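Local coordinates for uncharacterized protein (Streptococcus pneumoniae, PDB 3LFT) that binds L-tryptophan between its two lobes and probably serves as the substrate-binding component of an ABC transporter, at residues A[246-249]-A[250-254]; A[48-51]-A[52-56]; A[26-30]-A[31-35]; A[121-124]-A[125-129]. One frame throughout, in Å; residues are numbered along the deposited sequence.

Interaction 1 of 4, residues A[246-249]-A[250-254]; sequences MIVQ and VLKGA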
loop_
_atom_site.group_PDB
_atom_site.type_symbol
_atom_site.label_atom_id
_atom_site.label_comp_id
_atom_site.label_asym_id
_atom_site.label_seq_id
_atom_site.Cartn_x
_atom_site.Cartn_y
_atom_site.Cartn_z
HETATM N N MSE A 246 7.421 -11.220 -12.137
HETATM C CA MSE A 246 6.457 -12.324 -11.958
HETATM C C MSE A 246 5.479 -12.397 -13.123
HETATM O O MSE A 246 5.114 -13.503 -13.523
HETATM C CB MSE A 246 5.711 -12.210 -10.625
HETATM C CG MSE A 246 6.662 -12.357 -9.443
HETATM SE SE MSE A 246 5.733 -12.479 -7.760
HETATM C CE MSE A 246 5.109 -14.309 -7.921
ATOM N N ILE A 247 5.087 -11.258 -13.694
ATOM C CA ILE A 247 4.241 -11.287 -14.880
ATOM C C ILE A 247 4.961 -12.073 -15.976
ATOM O O ILE A 247 4.346 -12.912 -16.640
ATOM C CB ILE A 247 3.958 -9.859 -15.355
ATOM C CG1 ILE A 247 3.017 -9.153 -14.373
ATOM C CG2 ILE A 247 3.341 -9.868 -16.744
ATOM C CD1 ILE A 247 2.967 -7.634 -14.582
ATOM N N VAL A 248 6.250 -11.802 -16.175
ATOM C CA VAL A 248 7.002 -12.500 -17.206
ATOM C C VAL A 248 7.076 -13.990 -16.899
ATOM O O VAL A 248 6.917 -14.823 -17.807
ATOM C CB VAL A 248 8.398 -11.879 -17.368
ATOM C CG1 VAL A 248 9.294 -12.735 -18.261
ATOM C CG2 VAL A 248 8.257 -10.463 -17.941
ATOM N N GLN A 249 7.320 -14.347 -15.634
ATOM C CA GLN A 249 7.363 -15.760 -15.272
ATOM C C GLN A 249 6.066 -16.472 -15.682
ATOM O O GLN A 249 6.103 -17.618 -16.172
ATOM C CB GLN A 249 7.531 -15.913 -13.767
ATOM C CG GLN A 249 8.895 -15.843 -13.192
ATOM C CD GLN A 249 8.814 -16.224 -11.725
ATOM O OE1 GLN A 249 8.837 -17.413 -11.356
ATOM N NE2 GLN A 249 8.644 -15.226 -10.889
ATOM N N VAL A 250 4.928 -15.820 -15.457
ATOM C CA VAL A 250 3.633 -16.402 -15.772
ATOM C C VAL A 250 3.393 -16.428 -17.277
ATOM O O VAL A 250 2.925 -17.438 -17.803
ATOM C CB VAL A 250 2.481 -15.751 -14.952
ATOM C CG1 VAL A 250 1.119 -16.314 -15.394
ATOM C CG2 VAL A 250 2.698 -15.995 -13.456
ATOM N N LEU A 251 3.778 -15.368 -17.998
ATOM C CA LEU A 251 3.680 -15.398 -19.462
ATOM C C LEU A 251 4.442 -16.591 -20.017
ATOM O O LEU A 251 3.979 -17.238 -20.973
ATOM C CB LEU A 251 4.184 -14.098 -20.089
ATOM C CG LEU A 251 3.334 -12.865 -19.819
ATOM C CD1 LEU A 251 4.042 -11.618 -20.316
ATOM C CD2 LEU A 251 1.943 -12.992 -20.431
ATOM N N LYS A 252 5.601 -16.866 -19.407
ATOM C CA LYS A 252 6.490 -17.959 -19.822
ATOM C C LYS A 252 6.054 -19.321 -19.298
ATOM O O LYS A 252 6.719 -20.332 -19.559
ATOM C CB LYS A 252 7.943 -17.669 -19.431
ATOM C CG LYS A 252 8.533 -16.496 -20.175
ATOM C CD LYS A 252 9.995 -16.284 -19.797
ATOM C CE LYS A 252 10.623 -15.186 -20.668
ATOM N NZ LYS A 252 10.548 -15.491 -22.129
ATOM N N GLY A 253 4.922 -19.364 -18.597
ATOM C CA GLY A 253 4.316 -20.658 -18.250
ATOM C C GLY A 253 4.180 -21.015 -16.783
ATOM O O GLY A 253 3.623 -22.072 -16.453
ATOM N N ALA A 254 4.709 -20.187 -15.874
ATOM C CA ALA A 254 4.546 -20.496 -14.444
ATOM C C ALA A 254 3.063 -20.582 -14.110
ATOM O O ALA A 254 2.265 -19.783 -14.618
ATOM C CB ALA A 254 5.225 -19.437 -13.572
#
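Val-250 turns back to the backbone oxygen of Met-246 in the last full turn of helix 236-251: its N donates to Met-246 O, and its CG2 branch lies 3.5 Å from the same Met-246 O, beside the bond. One step on, Leu-251 repeats the i to i+4 pattern with Ile-247. Leu-251 N bonds to Ile-247 O at 2.9 Å, in the carbonyl plane and nearly straight (166°), and the two side chains run alongside each other in the same direction, Leu-251 CD1 meeting Ile-247 CG2 at 4.0 Å. Lys-252 closes its bond to Val-248 O while its aliphatic chain follows the valine: with CG anti to the carbonyl carbon (chi1 -66°), the chain extends so that CE lies 3.7 Å from Val-248 CG1, before a bend at the last torsion carries NZ away to Tyr-32 OH. Gly-253 then takes positive phi (118°), and its N turns back to Val-250 O. Ala-254 completes the Schellman motif, its N reaching Gln-249 O at 2.9 Å and its CB packing against that oxygen at 3.3 Å. The helix end is thus capped by its own backbone. Around this turn, Ile-247, Val-250 and Leu-251 press on strand 65-69 through Leu-65, Val-248 meets Leu-27 of helix 14-29, and Met-246 covers Thr-111 and Val-113 of strand 110-115.

Interaction 2 of 4, residues A[48-51]-A[52-56]; sequences QSKV and ATMSK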
loop_
_atom_site.group_PDB
_atom_site.type_symbol
_atom_site.label_atom_id
_atom_site.label_comp_id
_atom_site.label_asym_id
_atom_site.label_seq_id
_atom_site.Cartn_x
_atom_site.Cartn_y
_atom_site.Cartn_z
ATOM N N GLN A 48 -15.671 1.401 -6.502
ATOM C CA GLN A 48 -15.956 -0.043 -6.588
ATOM C C GLN A 48 -16.831 -0.409 -7.775
ATOM O O GLN A 48 -16.752 -1.539 -8.288
ATOM C CB GLN A 48 -16.580 -0.589 -5.303
ATOM C CG GLN A 48 -15.571 -0.787 -4.198
ATOM C CD GLN A 48 -14.505 -1.836 -4.506
ATOM O OE1 GLN A 48 -14.761 -2.896 -5.110
ATOM N NE2 GLN A 48 -13.291 -1.540 -4.076
ATOM N N SER A 49 -17.684 0.518 -8.218
ATOM C CA SER A 49 -18.489 0.255 -9.406
ATOM C C SER A 49 -17.594 0.092 -10.622
ATOM O O SER A 49 -17.799 -0.827 -11.430
ATOM C CB SER A 49 -19.508 1.371 -9.627
ATOM O OG SER A 49 -20.452 1.372 -8.567
ATOM N N LYS A 50 -16.592 0.957 -10.740
ATOM C CA LYS A 50 -15.639 0.873 -11.830
ATOM C C LYS A 50 -14.776 -0.381 -11.687
ATOM O O LYS A 50 -14.420 -1.017 -12.674
ATOM C CB LYS A 50 -14.784 2.137 -11.915
ATOM C CG LYS A 50 -15.608 3.365 -12.320
ATOM C CD LYS A 50 -14.735 4.611 -12.469
ATOM C CE LYS A 50 -15.559 5.894 -12.522
ATOM N NZ LYS A 50 -16.408 5.967 -13.735
ATOM N N VAL A 51 -14.431 -0.755 -10.454
ATOM C CA VAL A 51 -13.685 -1.995 -10.254
ATOM C C VAL A 51 -14.450 -3.156 -10.879
ATOM O O VAL A 51 -13.880 -3.960 -11.609
ATOM C CB VAL A 51 -13.387 -2.277 -8.784
ATOM C CG1 VAL A 51 -12.777 -3.672 -8.609
ATOM C CG2 VAL A 51 -12.459 -1.233 -8.236
ATOM N N ALA A 52 -15.752 -3.241 -10.605
ATOM C CA ALA A 52 -16.544 -4.356 -11.127
ATOM C C ALA A 52 -16.641 -4.315 -12.658
ATOM O O ALA A 52 -16.418 -5.325 -13.321
ATOM C CB ALA A 52 -17.943 -4.375 -10.487
ATOM N N THR A 53 -16.961 -3.155 -13.211
ATOM C CA THR A 53 -17.150 -3.057 -14.649
ATOM C C THR A 53 -15.840 -3.270 -15.411
ATOM O O THR A 53 -15.785 -4.018 -16.391
ATOM C CB THR A 53 -17.813 -1.721 -14.983
ATOM O OG1 THR A 53 -19.137 -1.731 -14.411
ATOM C CG2 THR A 53 -17.920 -1.520 -16.469
HETATM N N MSE A 54 -14.773 -2.659 -14.919
HETATM C CA MSE A 54 -13.480 -2.782 -15.578
HETATM C C MSE A 54 -12.915 -4.181 -15.434
HETATM O O MSE A 54 -12.351 -4.707 -16.392
HETATM C CB MSE A 54 -12.492 -1.749 -15.054
HETATM C CG MSE A 54 -12.923 -0.339 -15.442
HETATM SE SE MSE A 54 -11.755 1.022 -14.692
HETATM C CE MSE A 54 -12.472 2.532 -15.632
ATOM N N SER A 55 -13.069 -4.802 -14.268
ATOM C CA SER A 55 -12.609 -6.185 -14.106
ATOM C C SER A 55 -13.310 -7.113 -15.079
ATOM O O SER A 55 -12.673 -7.980 -15.703
ATOM C CB SER A 55 -12.838 -6.681 -12.686
ATOM O OG SER A 55 -12.021 -6.004 -11.740
ATOM N N LYS A 56 -14.622 -6.941 -15.228
ATOM C CA LYS A 56 -15.384 -7.779 -16.133
ATOM C C LYS A 56 -14.840 -7.659 -17.561
ATOM O O LYS A 56 -14.670 -8.665 -18.249
ATOM C CB LYS A 56 -16.870 -7.414 -16.035
ATOM C CG LYS A 56 -17.815 -8.270 -16.860
ATOM C CD LYS A 56 -19.253 -7.856 -16.571
ATOM C CE LYS A 56 -20.264 -8.840 -17.100
ATOM N NZ LYS A 56 -21.583 -8.233 -16.861
#
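Val-51 and Ser-55, one turn apart in helix 48-58, meet at a single carbonyl oxygen. Val-51 is buried, and its O accepts twice from the serine: from Ser-55 N at 2.9 Å and from Ser-55 OG at 2.8 Å. The two donors arrive from opposite faces of the carbonyl plane, the hydroxyl tilted 32° out of it. Ser-55 OG stands beside its own backbone N (chi1 -67°), which turns the hydroxyl back along the helix; a buried polar group is thereby satisfied within the helix itself. The CG1 branch of Val-51, set beside the carbonyl carbon, flanks the same hydroxyl, with CG1 to Ser-55 OG 4.0 Å.

Lys-50 pairs with Met-54, a selenomethionine, on another side of the helix. Met-54 N bonds to Lys-50 O at 2.8 Å, and the Met-54 chain leaves over that oxygen, its CG lying 3.2 Å from Lys-50 O. Beyond CG the chain is extended, and SE passes 4.3 Å from Lys-50 CB, a loose contact, while the lysine amine leads away. Ala-52 belongs to the exposed side: its N bonds to Gln-48 O, and its methyl lies 3.7 Å from Ser-49 O.

The inner side of the helix faces the sheet and the next helix. Met-54 and Ser-55 both lean on Leu-8 of strand 3-9, Ser-55 also touches Leu-77 and Ala-80 of helix 71-80, and Val-51 packs on the loop residues Phe-10 and Ser-44.

Interaction 3 of 4, residues A[26-30]-A[31-35]; sequences GLAEE and GYKDD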
loop_
_atom_site.group_PDB
_atom_site.type_symbol
_atom_site.label_atom_id
_atom_site.label_comp_id
_atom_site.label_asym_id
_atom_site.label_seq_id
_atom_site.Cartn_x
_atom_site.Cartn_y
_atom_site.Cartn_z
ATOM N N GLY A 26 10.194 -3.495 -15.169
ATOM C CA GLY A 26 10.538 -4.921 -15.010
ATOM C C GLY A 26 10.207 -5.703 -16.262
ATOM O O GLY A 26 10.983 -6.549 -16.699
ATOM N N LEU A 27 9.050 -5.417 -16.860
ATOM C CA LEU A 27 8.707 -5.983 -18.174
ATOM C C LEU A 27 9.744 -5.656 -19.238
ATOM O O LEU A 27 10.176 -6.529 -19.982
ATOM C CB LEU A 27 7.352 -5.467 -18.657
ATOM C CG LEU A 27 6.144 -5.989 -17.883
ATOM C CD1 LEU A 27 4.920 -5.173 -18.247
ATOM C CD2 LEU A 27 5.938 -7.457 -18.192
ATOM N N ALA A 28 10.130 -4.387 -19.314
ATOM C CA ALA A 28 11.063 -3.943 -20.340
ATOM C C ALA A 28 12.429 -4.617 -20.190
ATOM O O ALA A 28 13.063 -4.986 -21.189
ATOM C CB ALA A 28 11.188 -2.438 -20.300
ATOM N N GLU A 29 12.879 -4.809 -18.952
ATOM C CA GLU A 29 14.169 -5.457 -18.684
ATOM C C GLU A 29 14.210 -6.885 -19.245
ATOM O O GLU A 29 15.265 -7.384 -19.631
ATOM C CB GLU A 29 14.440 -5.432 -17.170
ATOM C CG GLU A 29 15.779 -5.982 -16.713
ATOM C CD GLU A 29 15.877 -6.040 -15.194
ATOM O OE1 GLU A 29 16.731 -6.785 -14.680
ATOM O OE2 GLU A 29 15.096 -5.351 -14.506
ATOM N N GLU A 30 13.044 -7.517 -19.298
ATOM C CA GLU A 30 12.909 -8.883 -19.811
ATOM C C GLU A 30 12.585 -8.933 -21.307
ATOM O O GLU A 30 12.395 -10.017 -21.867
ATOM C CB GLU A 30 11.841 -9.647 -19.008
ATOM C CG GLU A 30 12.139 -9.811 -17.514
ATOM C CD GLU A 30 13.469 -10.491 -17.262
ATOM O OE1 GLU A 30 13.855 -11.384 -18.044
ATOM O OE2 GLU A 30 14.127 -10.116 -16.275
ATOM N N GLY A 31 12.523 -7.770 -21.951
ATOM C CA GLY A 31 12.230 -7.690 -23.391
ATOM C C GLY A 31 10.783 -7.409 -23.751
ATOM O O GLY A 31 10.446 -7.284 -24.934
ATOM N N TYR A 32 9.923 -7.327 -22.742
ATOM C CA TYR A 32 8.508 -7.092 -22.979
ATOM C C TYR A 32 8.241 -5.589 -23.016
ATOM O O TYR A 32 7.900 -4.960 -22.014
ATOM C CB TYR A 32 7.645 -7.848 -21.962
ATOM C CG TYR A 32 7.758 -9.356 -22.093
ATOM C CD1 TYR A 32 6.777 -10.095 -22.758
ATOM C CD2 TYR A 32 8.864 -10.041 -21.577
ATOM C CE1 TYR A 32 6.894 -11.484 -22.876
ATOM C CE2 TYR A 32 8.987 -11.415 -21.698
ATOM C CZ TYR A 32 8.003 -12.132 -22.343
ATOM O OH TYR A 32 8.124 -13.503 -22.461
ATOM N N LYS A 33 8.484 -5.009 -24.188
ATOM C CA LYS A 33 8.284 -3.577 -24.415
ATOM C C LYS A 33 7.972 -3.343 -25.886
ATOM O O LYS A 33 8.165 -4.239 -26.708
ATOM C CB LYS A 33 9.523 -2.769 -23.993
ATOM C CG LYS A 33 10.828 -3.273 -24.604
ATOM C CD LYS A 33 12.025 -2.373 -24.300
ATOM C CE LYS A 33 12.176 -1.247 -25.313
ATOM N NZ LYS A 33 11.474 0.001 -24.896
ATOM N N ASP A 34 7.498 -2.141 -26.214
ATOM C CA ASP A 34 7.170 -1.768 -27.601
ATOM C C ASP A 34 6.256 -2.819 -28.250
ATOM O O ASP A 34 5.207 -3.156 -27.695
ATOM C CB ASP A 34 8.445 -1.521 -28.433
ATOM C CG ASP A 34 9.293 -0.373 -27.893
ATOM O OD1 ASP A 34 8.731 0.575 -27.305
ATOM O OD2 ASP A 34 10.528 -0.416 -28.071
ATOM N N ASP A 35 6.670 -3.350 -29.398
ATOM C CA ASP A 35 5.851 -4.303 -30.155
ATOM C C ASP A 35 5.730 -5.700 -29.514
ATOM O O ASP A 35 4.914 -6.507 -29.962
ATOM C CB ASP A 35 6.348 -4.414 -31.608
#
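A Schellman motif ends helix 14-29, joining Leu-27 and Ala-28 to Gly-31 and Tyr-32. Gly-31 N turns back to Ala-28 O at 2.9 Å, coming from well above the carbonyl plane, and Tyr-32 N reaches Leu-27 O, also at 2.9 Å, bent to 141° at the hydrogen. Positive phi at Gly-31 (97°) makes this reversal possible. Apolar groups bracket the turn. Leu-27 and Tyr-32 cross at about a right angle, CB to CB 4.1 Å, and the oxygen of Leu-27 lies at the edge of the tyrosine ring. The ring's CD2 comes within 3.5 Å of Glu-30 O and 4.0 Å of Glu-30 CB. On the outer side, Lys-33 lays its chain over Ala-28, CB to CB 4.1 Å, and bends twice to bring NZ to Asp-34 OD2 in a weak salt bridge. The carboxylates of Glu-29 and Glu-30 instead pair with Lys-245 of helix 236-251, whose Val-248 touches Glu-30 and Tyr-32. Tyr-32 is also the centre of an inverse gamma turn, and the whole is a glycine-based helix C-cap leading from helix 14-29 into strand 37-43, an outermost strand of the parallel six-stranded sheet.

Interaction 4 of 4, residues A[121-124]-A[125-129]; sequences QQVE and LIKAL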
loop_
_atom_site.group_PDB
_atom_site.type_symbol
_atom_site.label_atom_id
_atom_site.label_comp_id
_atom_site.label_asym_id
_atom_site.label_seq_id
_atom_site.Cartn_x
_atom_site.Cartn_y
_atom_site.Cartn_z
ATOM N N GLN A 121 8.574 -2.014 13.546
ATOM C CA GLN A 121 9.522 -0.927 13.290
ATOM C C GLN A 121 8.880 0.444 13.362
ATOM O O GLN A 121 9.508 1.404 13.826
ATOM C CB GLN A 121 10.233 -1.090 11.953
ATOM C CG GLN A 121 11.295 -2.171 11.905
ATOM C CD GLN A 121 11.826 -2.312 10.503
ATOM O OE1 GLN A 121 11.339 -3.138 9.730
ATOM N NE2 GLN A 121 12.795 -1.467 10.140
ATOM N N GLN A 122 7.624 0.560 12.941
ATOM C CA GLN A 122 6.920 1.833 13.062
ATOM C C GLN A 122 6.697 2.188 14.522
ATOM O O GLN A 122 6.891 3.350 14.905
ATOM C CB GLN A 122 5.604 1.784 12.296
ATOM C CG GLN A 122 5.832 1.771 10.798
ATOM C CD GLN A 122 4.581 1.500 9.994
ATOM O OE1 GLN A 122 3.517 1.212 10.545
ATOM N NE2 GLN A 122 4.711 1.572 8.680
ATOM N N VAL A 123 6.275 1.205 15.326
ATOM C CA VAL A 123 6.121 1.457 16.764
ATOM C C VAL A 123 7.449 1.900 17.384
ATOM O O VAL A 123 7.484 2.871 18.133
ATOM C CB VAL A 123 5.511 0.234 17.489
ATOM C CG1 VAL A 123 5.639 0.377 18.989
ATOM C CG2 VAL A 123 4.052 0.084 17.094
ATOM N N GLU A 124 8.535 1.209 17.040
ATOM C CA GLU A 124 9.852 1.573 17.572
ATOM C C GLU A 124 10.219 3.006 17.171
ATOM O O GLU A 124 10.753 3.758 17.980
ATOM C CB GLU A 124 10.933 0.555 17.160
ATOM C CG GLU A 124 10.785 -0.802 17.864
ATOM C CD GLU A 124 11.490 -1.977 17.173
ATOM O OE1 GLU A 124 11.862 -1.889 15.976
ATOM O OE2 GLU A 124 11.646 -3.025 17.838
ATOM N N LEU A 125 9.904 3.396 15.941
ATOM C CA LEU A 125 10.207 4.754 15.469
ATOM C C LEU A 125 9.400 5.806 16.229
ATOM O O LEU A 125 9.924 6.859 16.609
ATOM C CB LEU A 125 9.948 4.869 13.969
ATOM C CG LEU A 125 10.303 6.225 13.319
ATOM C CD1 LEU A 125 11.765 6.619 13.453
ATOM C CD2 LEU A 125 9.894 6.173 11.834
ATOM N N ILE A 126 8.116 5.520 16.443
ATOM C CA ILE A 126 7.276 6.429 17.215
ATOM C C ILE A 126 7.829 6.640 18.631
ATOM O O ILE A 126 7.902 7.777 19.113
ATOM C CB ILE A 126 5.817 5.939 17.271
ATOM C CG1 ILE A 126 5.207 5.984 15.855
ATOM C CG2 ILE A 126 4.992 6.799 18.259
ATOM C CD1 ILE A 126 3.885 5.199 15.717
ATOM N N LYS A 127 8.211 5.543 19.285
ATOM C CA LYS A 127 8.792 5.597 20.628
ATOM C C LYS A 127 10.097 6.391 20.659
ATOM O O LYS A 127 10.368 7.095 21.636
ATOM C CB LYS A 127 9.054 4.184 21.149
ATOM C CG LYS A 127 7.813 3.355 21.397
ATOM C CD LYS A 127 6.999 3.808 22.604
ATOM C CE LYS A 127 7.755 3.588 23.897
ATOM N NZ LYS A 127 6.812 3.689 25.046
ATOM N N ALA A 128 10.905 6.276 19.604
ATOM C CA ALA A 128 12.208 6.939 19.561
ATOM C C ALA A 128 12.101 8.412 19.182
ATOM O O ALA A 128 12.782 9.265 19.769
ATOM C CB ALA A 128 13.122 6.215 18.593
ATOM N N LEU A 129 11.240 8.709 18.213
ATOM C CA LEU A 129 11.185 10.039 17.633
ATOM C C LEU A 129 10.270 10.996 18.397
ATOM O O LEU A 129 10.556 12.190 18.511
ATOM C CB LEU A 129 10.779 9.927 16.152
ATOM C CG LEU A 129 10.789 11.185 15.289
ATOM C CD1 LEU A 129 12.155 11.846 15.260
ATOM C CD2 LEU A 129 10.343 10.823 13.884
#
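Ile-126 sits tightly on Gln-122 along the buried side of helix 119-129. Its N bonds to Gln-122 O at 2.9 Å, and its CG1, placed anti to the carbonyl carbon (chi1 -66°), passes 3.3 Å from that oxygen, with CD1 following at 3.6 Å. Leu-125 is buried too: its CB rests 3.5 Å from both Gln-121 O and Gln-122 O, while the rest of the chain leads off toward Val-232 of strand 230-233. The glutamine end is gripped from outside, Gln-122 OE1 taking the indole N-H of Trp-191 and NE2 giving to Asn-117 OD1 and Val-232 O, which fixes its amide. This helix belongs to the second lobe of a periplasmic-binding-protein-like fold, where Val-123 and Ile-126 meet Phe-154 of helix 145-160 and Ile-126 also meets Tyr-217 of strand 216-218. On the solvent side the first atoms are just as close, Lys-127 N bonding nearly straight (168°) to Val-123 O with CG 3.3 Å from it; only the outer chains loosen, as two bends carry Lys-127 NZ off to Ala-161 O and Glu-124 sends OE2 back to Gln-120. Ala-128 N bonds to Glu-124 O at 3.0 Å, somewhat bent at the hydrogen (142°), with the Ala-128 methyl beside the same oxygen.

In the fold
From the N terminus, interaction 3 comes first and turns the chain out of helix 14-29 toward strand 37-43; interaction 2 follows within helix 48-58, then interaction 4 in helix 119-129 and interaction 1 at the end of helix 236-251. All four are local and in series, so none nests in or crosses another. Interactions 1 and 3 touch, although more than 200 residues separate them: a polar pair and apolar packing join the two helix ends beside the six-stranded sheet. Interaction 2 flanks that sheet elsewhere, its centre about 25 Å from that of interaction 1. Interaction 4 lies in the other lobe, its centre about 39 Å from those of interactions 1 and 2.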